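Local atomic coordinates of cryptochrome DASH (Arabidopsis thaliana, PDB entry 2J4D), a protein that binds FAD and a folate light antenna, repairs cyclobutane pyrimidine dimers in single-stranded DNA, and may also act as a photoreceptor. Residues Leu44-Arg47 with Asn48-Arg51; Glu149-Val152 with Glu153-Asn157; Pro191-Tyr194 with Thr195-Arg198. All coordinates share one frame; numbering follows the deposited sequence.

Contact 1. Residues Leu44-Arg47 with Asn48-Arg51; sequences LWFR and NDLR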
loop_
_atom_site.group_PDB
_atom_site.type_symbol
_atom_site.label_atom_id
_atom_site.label_comp_id
_atom_site.label_asym_id
_atom_site.label_seq_id
_atom_site.Cartn_x
_atom_site.Cartn_y
_atom_site.Cartn_z
ATOM N N LEU A 44 -19.587 5.092 -9.682
ATOM C CA LEU A 44 -18.695 4.449 -8.721
ATOM C C LEU A 44 -17.327 5.104 -8.907
ATOM O O LEU A 44 -16.684 4.954 -9.949
ATOM C CB LEU A 44 -18.584 2.941 -8.983
ATOM C CG LEU A 44 -17.620 2.167 -8.068
ATOM C CD1 LEU A 44 -17.993 2.360 -6.601
ATOM C CD2 LEU A 44 -17.669 0.681 -8.441
ATOM N N TRP A 45 -16.897 5.837 -7.889
ATOM C CA TRP A 45 -15.622 6.548 -7.932
ATOM C C TRP A 45 -14.509 5.752 -7.243
ATOM O O TRP A 45 -14.518 5.572 -6.021
ATOM C CB TRP A 45 -15.811 7.933 -7.295
ATOM C CG TRP A 45 -14.555 8.723 -7.041
ATOM C CD1 TRP A 45 -13.425 8.750 -7.802
ATOM C CD2 TRP A 45 -14.325 9.617 -5.947
ATOM N NE1 TRP A 45 -12.498 9.606 -7.245
ATOM C CE2 TRP A 45 -13.027 10.152 -6.107
ATOM C CE3 TRP A 45 -15.097 10.024 -4.846
ATOM C CZ2 TRP A 45 -12.477 11.074 -5.204
ATOM C CZ3 TRP A 45 -14.553 10.941 -3.950
ATOM C CH2 TRP A 45 -13.253 11.455 -4.135
ATOM N N PHE A 46 -13.567 5.276 -8.056
ATOM C CA PHE A 46 -12.425 4.492 -7.593
ATOM C C PHE A 46 -11.259 5.377 -7.160
ATOM O O PHE A 46 -10.983 6.407 -7.774
ATOM C CB PHE A 46 -11.913 3.576 -8.719
ATOM C CG PHE A 46 -12.713 2.306 -8.910
ATOM C CD1 PHE A 46 -12.403 1.156 -8.186
ATOM C CD2 PHE A 46 -13.727 2.243 -9.864
ATOM C CE1 PHE A 46 -13.081 -0.044 -8.409
ATOM C CE2 PHE A 46 -14.418 1.047 -10.101
ATOM C CZ PHE A 46 -14.093 -0.102 -9.371
ATOM N N ARG A 47 -10.581 4.963 -6.096
ATOM C CA ARG A 47 -9.400 5.667 -5.622
ATOM C C ARG A 47 -8.343 4.607 -5.346
ATOM O O ARG A 47 -7.671 4.168 -6.278
ATOM C CB ARG A 47 -9.719 6.505 -4.387
ATOM C CG ARG A 47 -10.327 7.863 -4.772
ATOM C CD ARG A 47 -10.178 8.911 -3.667
ATOM N NE ARG A 47 -11.075 8.628 -2.557
ATOM C CZ ARG A 47 -11.251 9.423 -1.510
ATOM N NH1 ARG A 47 -10.583 10.566 -1.412
ATOM N NH2 ARG A 47 -12.132 9.086 -0.575
ATOM N N ASN A 48 -8.191 4.175 -4.097
ATOM C CA ASN A 48 -7.215 3.128 -3.814
ATOM C C ASN A 48 -7.929 1.844 -3.418
ATOM O O ASN A 48 -7.652 1.237 -2.389
ATOM C CB ASN A 48 -6.214 3.583 -2.747
ATOM C CG ASN A 48 -5.066 4.395 -3.350
ATOM O OD1 ASN A 48 -4.204 3.851 -4.051
ATOM N ND2 ASN A 48 -5.069 5.697 -3.108
ATOM N N ASP A 49 -8.856 1.446 -4.282
ATOM C CA ASP A 49 -9.661 0.248 -4.107
ATOM C C ASP A 49 -9.835 -0.337 -5.507
ATOM O O ASP A 49 -10.943 -0.688 -5.922
ATOM C CB ASP A 49 -11.019 0.626 -3.492
ATOM C CG ASP A 49 -11.752 1.723 -4.280
ATOM O OD1 ASP A 49 -11.149 2.360 -5.166
ATOM O OD2 ASP A 49 -12.944 1.960 -3.994
ATOM N N LEU A 50 -8.718 -0.448 -6.230
ATOM C CA LEU A 50 -8.732 -0.927 -7.613
ATOM C C LEU A 50 -8.938 -2.432 -7.772
ATOM O O LEU A 50 -8.043 -3.159 -8.213
ATOM C CB LEU A 50 -7.441 -0.484 -8.320
ATOM C CG LEU A 50 -7.116 1.004 -8.106
ATOM C CD1 LEU A 50 -5.841 1.373 -8.866
ATOM C CD2 LEU A 50 -8.297 1.862 -8.559
ATOM N N ARG A 51 -10.132 -2.894 -7.419
ATOM C CA ARG A 51 -10.457 -4.316 -7.512
ATOM C C ARG A 51 -11.961 -4.480 -7.629
ATOM O O ARG A 51 -12.725 -3.542 -7.364
ATOM C CB ARG A 51 -10.009 -5.062 -6.246
ATOM C CG ARG A 51 -10.776 -4.607 -4.988
ATOM C CD ARG A 51 -10.436 -5.414 -3.738
ATOM N NE ARG A 51 -11.321 -5.039 -2.627
ATOM C CZ ARG A 51 -11.180 -3.942 -1.883
ATOM N NH1 ARG A 51 -10.172 -3.100 -2.105
ATOM N NH2 ARG A 51 -12.071 -3.661 -0.937
HETATM O O HOH W 1 -13.365 4.673 -3.905
HETATM O O HOH W 2 -5.172 4.130 -6.896
#

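Contact 2. Residues Glu149-Val152 with Glu153-Asn157; sequences EVDV and ERLVN. With MHF (5,10-methenyl-6,7,8-trihydrofolic acid), chain D.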
loop_
_atom_site.group_PDB
_atom_site.type_symbol
_atom_site.label_atom_id
_atom_site.label_comp_id
_atom_site.label_asym_id
_atom_site.label_seq_id
_atom_site.Cartn_x
_atom_site.Cartn_y
_atom_site.Cartn_z
ATOM N N GLU A 149 -6.873 13.397 1.315
ATOM C CA GLU A 149 -7.964 12.613 0.761
ATOM C C GLU A 149 -9.336 13.072 1.262
ATOM O O GLU A 149 -10.301 13.084 0.503
ATOM C CB GLU A 149 -7.758 11.125 1.068
ATOM C CG GLU A 149 -6.604 10.496 0.288
ATOM C CD GLU A 149 -5.259 10.586 1.005
ATOM O OE1 GLU A 149 -5.056 11.484 1.843
ATOM O OE2 GLU A 149 -4.387 9.739 0.720
ATOM N N VAL A 150 -9.431 13.460 2.529
ATOM C CA VAL A 150 -10.722 13.901 3.044
ATOM C C VAL A 150 -11.067 15.283 2.503
ATOM O O VAL A 150 -12.239 15.651 2.400
ATOM C CB VAL A 150 -10.752 13.885 4.590
ATOM C CG1 VAL A 150 -10.606 12.432 5.082
ATOM C CG2 VAL A 150 -9.652 14.759 5.152
ATOM N N ASP A 151 -10.050 16.050 2.133
ATOM C CA ASP A 151 -10.313 17.364 1.571
ATOM C C ASP A 151 -10.939 17.167 0.186
ATOM O O ASP A 151 -11.859 17.878 -0.201
ATOM C CB ASP A 151 -9.024 18.173 1.459
ATOM C CG ASP A 151 -9.290 19.635 1.131
ATOM O OD1 ASP A 151 -10.111 20.263 1.836
ATOM O OD2 ASP A 151 -8.680 20.156 0.176
ATOM N N VAL A 152 -10.443 16.189 -0.562
ATOM C CA VAL A 152 -11.007 15.920 -1.875
ATOM C C VAL A 152 -12.456 15.441 -1.720
ATOM O O VAL A 152 -13.314 15.791 -2.525
ATOM C CB VAL A 152 -10.169 14.881 -2.649
ATOM C CG1 VAL A 152 -10.869 14.521 -3.966
ATOM C CG2 VAL A 152 -8.784 15.465 -2.929
ATOM N N GLU A 153 -12.737 14.657 -0.679
ATOM C CA GLU A 153 -14.106 14.194 -0.433
ATOM C C GLU A 153 -15.003 15.416 -0.229
ATOM O O GLU A 153 -16.119 15.490 -0.758
ATOM C CB GLU A 153 -14.162 13.300 0.813
ATOM C CG GLU A 153 -13.383 12.012 0.654
ATOM C CD GLU A 153 -13.281 11.197 1.937
ATOM O OE1 GLU A 153 -13.708 11.688 3.010
ATOM O OE2 GLU A 153 -12.764 10.057 1.865
ATOM N N ARG A 154 -14.507 16.372 0.551
ATOM C CA ARG A 154 -15.250 17.598 0.817
ATOM C C ARG A 154 -15.504 18.365 -0.485
ATOM O O ARG A 154 -16.622 18.798 -0.749
ATOM C CB ARG A 154 -14.461 18.493 1.777
ATOM C CG ARG A 154 -15.054 19.903 1.955
ATOM C CD ARG A 154 -14.147 20.780 2.826
ATOM N NE ARG A 154 -12.906 21.154 2.146
ATOM C CZ ARG A 154 -12.790 22.160 1.286
ATOM N NH1 ARG A 154 -13.842 22.911 0.994
ATOM N NH2 ARG A 154 -11.620 22.414 0.711
ATOM N N LEU A 155 -14.464 18.527 -1.298
ATOM C CA LEU A 155 -14.613 19.270 -2.546
ATOM C C LEU A 155 -15.576 18.583 -3.512
ATOM O O LEU A 155 -16.350 19.250 -4.210
ATOM C CB LEU A 155 -13.242 19.488 -3.184
ATOM C CG LEU A 155 -12.387 20.441 -2.329
ATOM C CD1 LEU A 155 -10.942 20.332 -2.727
ATOM C CD2 LEU A 155 -12.880 21.887 -2.486
ATOM N N VAL A 156 -15.546 17.256 -3.546
ATOM C CA VAL A 156 -16.460 16.520 -4.416
ATOM C C VAL A 156 -17.892 16.662 -3.894
ATOM O O VAL A 156 -18.834 16.891 -4.657
ATOM C CB VAL A 156 -16.085 15.012 -4.478
ATOM C CG1 VAL A 156 -17.207 14.206 -5.128
ATOM C CG2 VAL A 156 -14.803 14.837 -5.279
ATOM N N ASN A 157 -18.057 16.530 -2.585
ATOM C CA ASN A 157 -19.382 16.642 -1.992
ATOM C C ASN A 157 -19.976 18.035 -2.269
ATOM O O ASN A 157 -21.143 18.154 -2.641
ATOM C CB ASN A 157 -19.301 16.392 -0.485
ATOM C CG ASN A 157 -20.652 16.115 0.126
ATOM O OD1 ASN A 157 -21.470 15.406 -0.456
ATOM N ND2 ASN A 157 -20.891 16.660 1.308
HETATM N N1 MHF D . -0.161 11.518 1.754
HETATM C C2 MHF D . -1.502 11.217 1.690
HETATM N NA2 MHF D . -1.905 10.136 0.961
HETATM N N3 MHF D . -2.420 11.964 2.326
HETATM C C4 MHF D . -2.060 13.071 3.045
HETATM O O4 MHF D . -2.920 13.754 3.615
HETATM C C4A MHF D . -0.681 13.428 3.119
HETATM N N5 MHF D . -0.198 14.576 3.798
HETATM C C6 MHF D . 1.188 15.112 3.567
HETATM C C7 MHF D . 2.140 13.895 3.602
HETATM N N8 MHF D . 1.636 12.952 2.551
HETATM C C8A MHF D . 0.275 12.622 2.467
HETATM C C9 MHF D . 1.426 16.187 4.665
HETATM N N10 MHF D . 0.217 16.056 5.515
HETATM C C11 MHF D . -0.858 15.582 4.633
HETATM C C12 MHF D . -0.941 19.583 7.682
HETATM C C13 MHF D . 0.391 19.073 7.746
HETATM C C14 MHF D . 0.759 17.943 7.016
HETATM C C15 MHF D . -0.184 17.275 6.191
HETATM C C16 MHF D . -1.532 17.806 6.107
HETATM C C17 MHF D . -1.901 18.949 6.843
HETATM C C MHF D . -1.303 20.759 8.519
HETATM O O MHF D . -0.449 21.258 9.243
HETATM N N MHF D . -2.555 21.270 8.508
HETATM C CA MHF D . -2.887 22.408 9.364
HETATM C CB MHF D . -4.020 23.230 8.750
HETATM C CG MHF D . -3.704 23.797 7.390
HETATM C CD MHF D . -2.477 24.682 7.410
HETATM O OE1 MHF D . -2.556 25.785 7.993
HETATM O OE2 MHF D . -1.432 24.267 6.861
HETATM C CT MHF D . -3.313 21.917 10.751
HETATM O O1 MHF D . -3.595 20.708 10.893
HETATM O O2 MHF D . -3.369 22.743 11.685
#

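Contact 3. Residues Pro191-Tyr194 with Thr195-Arg198; sequences PDVY and TQFR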
loop_
_atom_site.group_PDB
_atom_site.type_symbol
_atom_site.label_atom_id
_atom_site.label_comp_id
_atom_site.label_asym_id
_atom_site.label_seq_id
_atom_site.Cartn_x
_atom_site.Cartn_y
_atom_site.Cartn_z
ATOM N N PRO A 191 -6.500 2.612 21.568
ATOM C CA PRO A 191 -5.375 2.476 22.503
ATOM C C PRO A 191 -4.081 2.965 21.851
ATOM O O PRO A 191 -3.861 2.731 20.663
ATOM C CB PRO A 191 -5.340 0.973 22.782
ATOM C CG PRO A 191 -6.791 0.586 22.669
ATOM C CD PRO A 191 -7.230 1.339 21.434
ATOM N N ASP A 192 -3.229 3.653 22.611
ATOM C CA ASP A 192 -1.965 4.138 22.056
ATOM C C ASP A 192 -0.893 3.054 22.043
ATOM O O ASP A 192 0.229 3.281 21.592
ATOM C CB ASP A 192 -1.456 5.362 22.827
ATOM C CG ASP A 192 -2.181 6.642 22.426
ATOM O OD1 ASP A 192 -2.664 6.711 21.274
ATOM O OD2 ASP A 192 -2.258 7.582 23.247
ATOM N N VAL A 193 -1.244 1.879 22.551
ATOM C CA VAL A 193 -0.328 0.743 22.575
ATOM C C VAL A 193 -0.908 -0.351 21.681
ATOM O O VAL A 193 -2.020 -0.823 21.908
ATOM C CB VAL A 193 -0.162 0.197 24.001
ATOM C CG1 VAL A 193 0.700 -1.064 23.983
ATOM C CG2 VAL A 193 0.477 1.266 24.882
ATOM N N TYR A 194 -0.156 -0.746 20.662
ATOM C CA TYR A 194 -0.625 -1.768 19.729
ATOM C C TYR A 194 -1.103 -3.051 20.389
ATOM O O TYR A 194 -2.149 -3.590 20.029
ATOM C CB TYR A 194 0.475 -2.126 18.734
ATOM C CG TYR A 194 0.135 -3.335 17.882
ATOM C CD1 TYR A 194 -0.695 -3.222 16.763
ATOM C CD2 TYR A 194 0.634 -4.596 18.208
ATOM C CE1 TYR A 194 -1.013 -4.345 15.989
ATOM C CE2 TYR A 194 0.320 -5.718 17.448
ATOM C CZ TYR A 194 -0.501 -5.583 16.343
ATOM O OH TYR A 194 -0.796 -6.697 15.603
ATOM N N THR A 195 -0.323 -3.553 21.341
ATOM C CA THR A 195 -0.671 -4.793 22.015
ATOM C C THR A 195 -2.067 -4.737 22.607
ATOM O O THR A 195 -2.821 -5.709 22.533
ATOM C CB THR A 195 0.333 -5.120 23.128
ATOM O OG1 THR A 195 1.634 -5.275 22.551
ATOM C CG2 THR A 195 -0.056 -6.410 23.830
ATOM N N GLN A 196 -2.415 -3.598 23.191
ATOM C CA GLN A 196 -3.736 -3.451 23.776
ATOM C C GLN A 196 -4.824 -3.422 22.712
ATOM O O GLN A 196 -5.891 -4.006 22.895
ATOM C CB GLN A 196 -3.788 -2.198 24.641
ATOM C CG GLN A 196 -2.916 -2.341 25.877
ATOM C CD GLN A 196 -3.165 -3.661 26.605
ATOM O OE1 GLN A 196 -2.259 -4.493 26.747
ATOM N NE2 GLN A 196 -4.399 -3.859 27.063
ATOM N N PHE A 197 -4.551 -2.743 21.600
ATOM C CA PHE A 197 -5.505 -2.681 20.495
ATOM C C PHE A 197 -5.721 -4.098 19.973
ATOM O O PHE A 197 -6.850 -4.554 19.807
ATOM C CB PHE A 197 -4.949 -1.809 19.364
ATOM C CG PHE A 197 -5.670 -1.980 18.060
ATOM C CD1 PHE A 197 -6.921 -1.405 17.859
ATOM C CD2 PHE A 197 -5.096 -2.719 17.023
ATOM C CE1 PHE A 197 -7.591 -1.561 16.643
ATOM C CE2 PHE A 197 -5.759 -2.881 15.804
ATOM C CZ PHE A 197 -7.006 -2.301 15.614
ATOM N N ARG A 198 -4.625 -4.800 19.724
ATOM C CA ARG A 198 -4.715 -6.159 19.207
ATOM C C ARG A 198 -5.475 -7.100 20.133
ATOM O O ARG A 198 -6.393 -7.808 19.698
ATOM C CB ARG A 198 -3.321 -6.728 18.945
ATOM C CG ARG A 198 -3.342 -8.157 18.413
ATOM C CD ARG A 198 -1.936 -8.695 18.207
ATOM N NE ARG A 198 -1.207 -8.809 19.466
ATOM C CZ ARG A 198 -1.507 -9.676 20.427
ATOM N NH1 ARG A 198 -2.525 -10.514 20.275
ATOM N NH2 ARG A 198 -0.793 -9.700 21.543
#

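Contact 1. Residues Leu44-Arg47 with Asn48-Arg51
Trp45 and Asp49 meet through a bridging water, which donates to Trp45 O at 2.6 Å and to Asp49 OD2 at 2.7 Å. The large flat indole suits its buried place: it lies against Val139 and Ala141 of strand 138-142, and Arg47 CG rests over one of its faces, offset toward the rim. Phe46 then turns a ring edge to the chain that follows. Its CD1 is 3.3 Å from Asp49 O, near the ring plane, and its CE1 is 3.7 Å from Arg51 O, so the slightly positive aromatic C-H groups face carbonyl oxygens. The ring and the Asp49 carboxylate are turned 64° apart. Phe46 CB touches Leu50 CD2 at 4.0 Å, and both apolar side chains continue onto Leu105 of helix 92-111.

These residues run out of strand 41-46, the middle strand of the five-stranded parallel sheet (order 3-2-1-4-5) in the Rossmann-like alpha/beta domain of photolyases and cryptochromes, into the loop before helix 56-63. At the exit Arg47 N donates to Asp49 OD1 at 2.8 Å, with an N-H...O angle of 161°, on the syn side but somewhat out of the carboxylate plane. Asp49 CG sits between its own backbone N and carbonyl carbon (chi1 53°), which turns the short acid back over the strand end; one oxygen takes the amide, the other the water. Beyond it the chain bends in an inverse gamma turn centred on Leu50, closed by Arg51 N to Asp49 O. Arg47 O receives a second water, which also donates to Asn48 OD1, and has Leu50 CD2 at 3.3 Å. The Arg47 side chain leads away from the loop, its guanidinium face over Trp45 CH2 and its NH2 bound to Glu153 OE2 and His142 O.

Contact 2. Residues Glu149-Val152 with Glu153-Asn157
Helix 147-161 of the beta-alpha-beta unit between strands 138-142 and 168-172 carries this contact, in which Asp151 and Arg154 pair one turn apart on its outer side. Arg154 grips Asp151 OD1 side-on: NE and NH2 each donate to that single oxygen at 2.9 Å, from the same face of the carboxylate. The oxygen lies almost in the guanidinium plane, while the two planar groups are turned 36° apart. With chi3 at 71° the arginine chain bends, and Leu155 CG lies over one guanidinium face. Four backbone bonds, from Glu153 N to Glu149 O through Val156 N to Val152 O, hold the turns together. Val152 CG1 and Val156 CG2 meet at 4.2 Å facing Pro123 and the Trp45 ring, where compact beta-branched valines suit the space between helix and sheet. Glu153, buried beside Val150, spends its charge on Arg47 and Lys143. Near the helix N-terminus, Glu149 OE2 accepts from NA2 of the folate at 2.5 Å, a short, straight bond, and OE1 lies 2.7 Å from the folate N3. A carboxylate whose two oxygens face the N3 and amino edge of a pterin is characteristic of pterin-binding sites, here that of the methenyltetrahydrofolate antenna.

Contact 3. Residues Pro191-Tyr194 with Thr195-Arg198
Val193 O and Tyr194 O accept the main-chain bonds of the first turn of helix 194-204, with Val193 at the N-cap position of this helix in the photolyase fold. Phe197 N donates to Val193 O at 3.2 Å, with the donor in the carbonyl plane, and Gln196 N adds a weak bond to the same oxygen. Arg198 N reaches Tyr194 O at 2.8 Å with an N-H...O angle of 174°, a nearly straight bond, the next i to i+4 after that of Phe197.

Apolar contacts close the bend before the helix. Proline fits there because its ring fixes the backbone: Pro191 CB lies 4.0 Å from Gln196 CB, and Pro191 CD packs on Phe197 CB. Val193 packs its side chain over the first turn, CG1 on Thr195 and CB near Gln196 CG. Tyr194 CD1 and Phe197 CD2 touch at 4.4 Å, and both rings are sunk against helix 317-339, where Tyr194 stacks on Trp328 and Phe197 meets Tyr331. The Tyr194 side chain is about 8 Å from the bound FAD.

Among polar groups, Tyr194 OH is hydrogen-bonded to Phe324 O, and Asp192, part of a folate-binding pocket, makes a salt bridge to Lys338.

The remaining contact is CH-pi. With its CG anti to the backbone N (chi1 171°), Tyr194 swings its ring alongside the next turn, and Arg198 CB sits over one face, 4.3 Å from the ring centroid. The arginine chain then crosses toward the phenol end and bends at chi3, turning its guanidinium to Glu202; Arg198 CD passes 3.5 Å from Tyr194 OH.

Contacts 1 and 2 belong to the same alpha/beta domain and touch: the Trp45 ring end packs against Val152 and Val156, and beside it Arg47 and Glu153 join strand exit and helix by charge. Contact 1 is largely buried, and its carboxylate and two waters serve backbone groups where a strand ends. Contact 2 is partly buried, with a charged pair on its outer side and folate at its tip. Contact 3, also partly buried, lies apart, its nearest atoms about 17 Å from contact 1 and about 18 Å from contact 2. It begins a helix against 317-339 and relies on aromatic rings and the first main-chain bonds of a helix more than on charge.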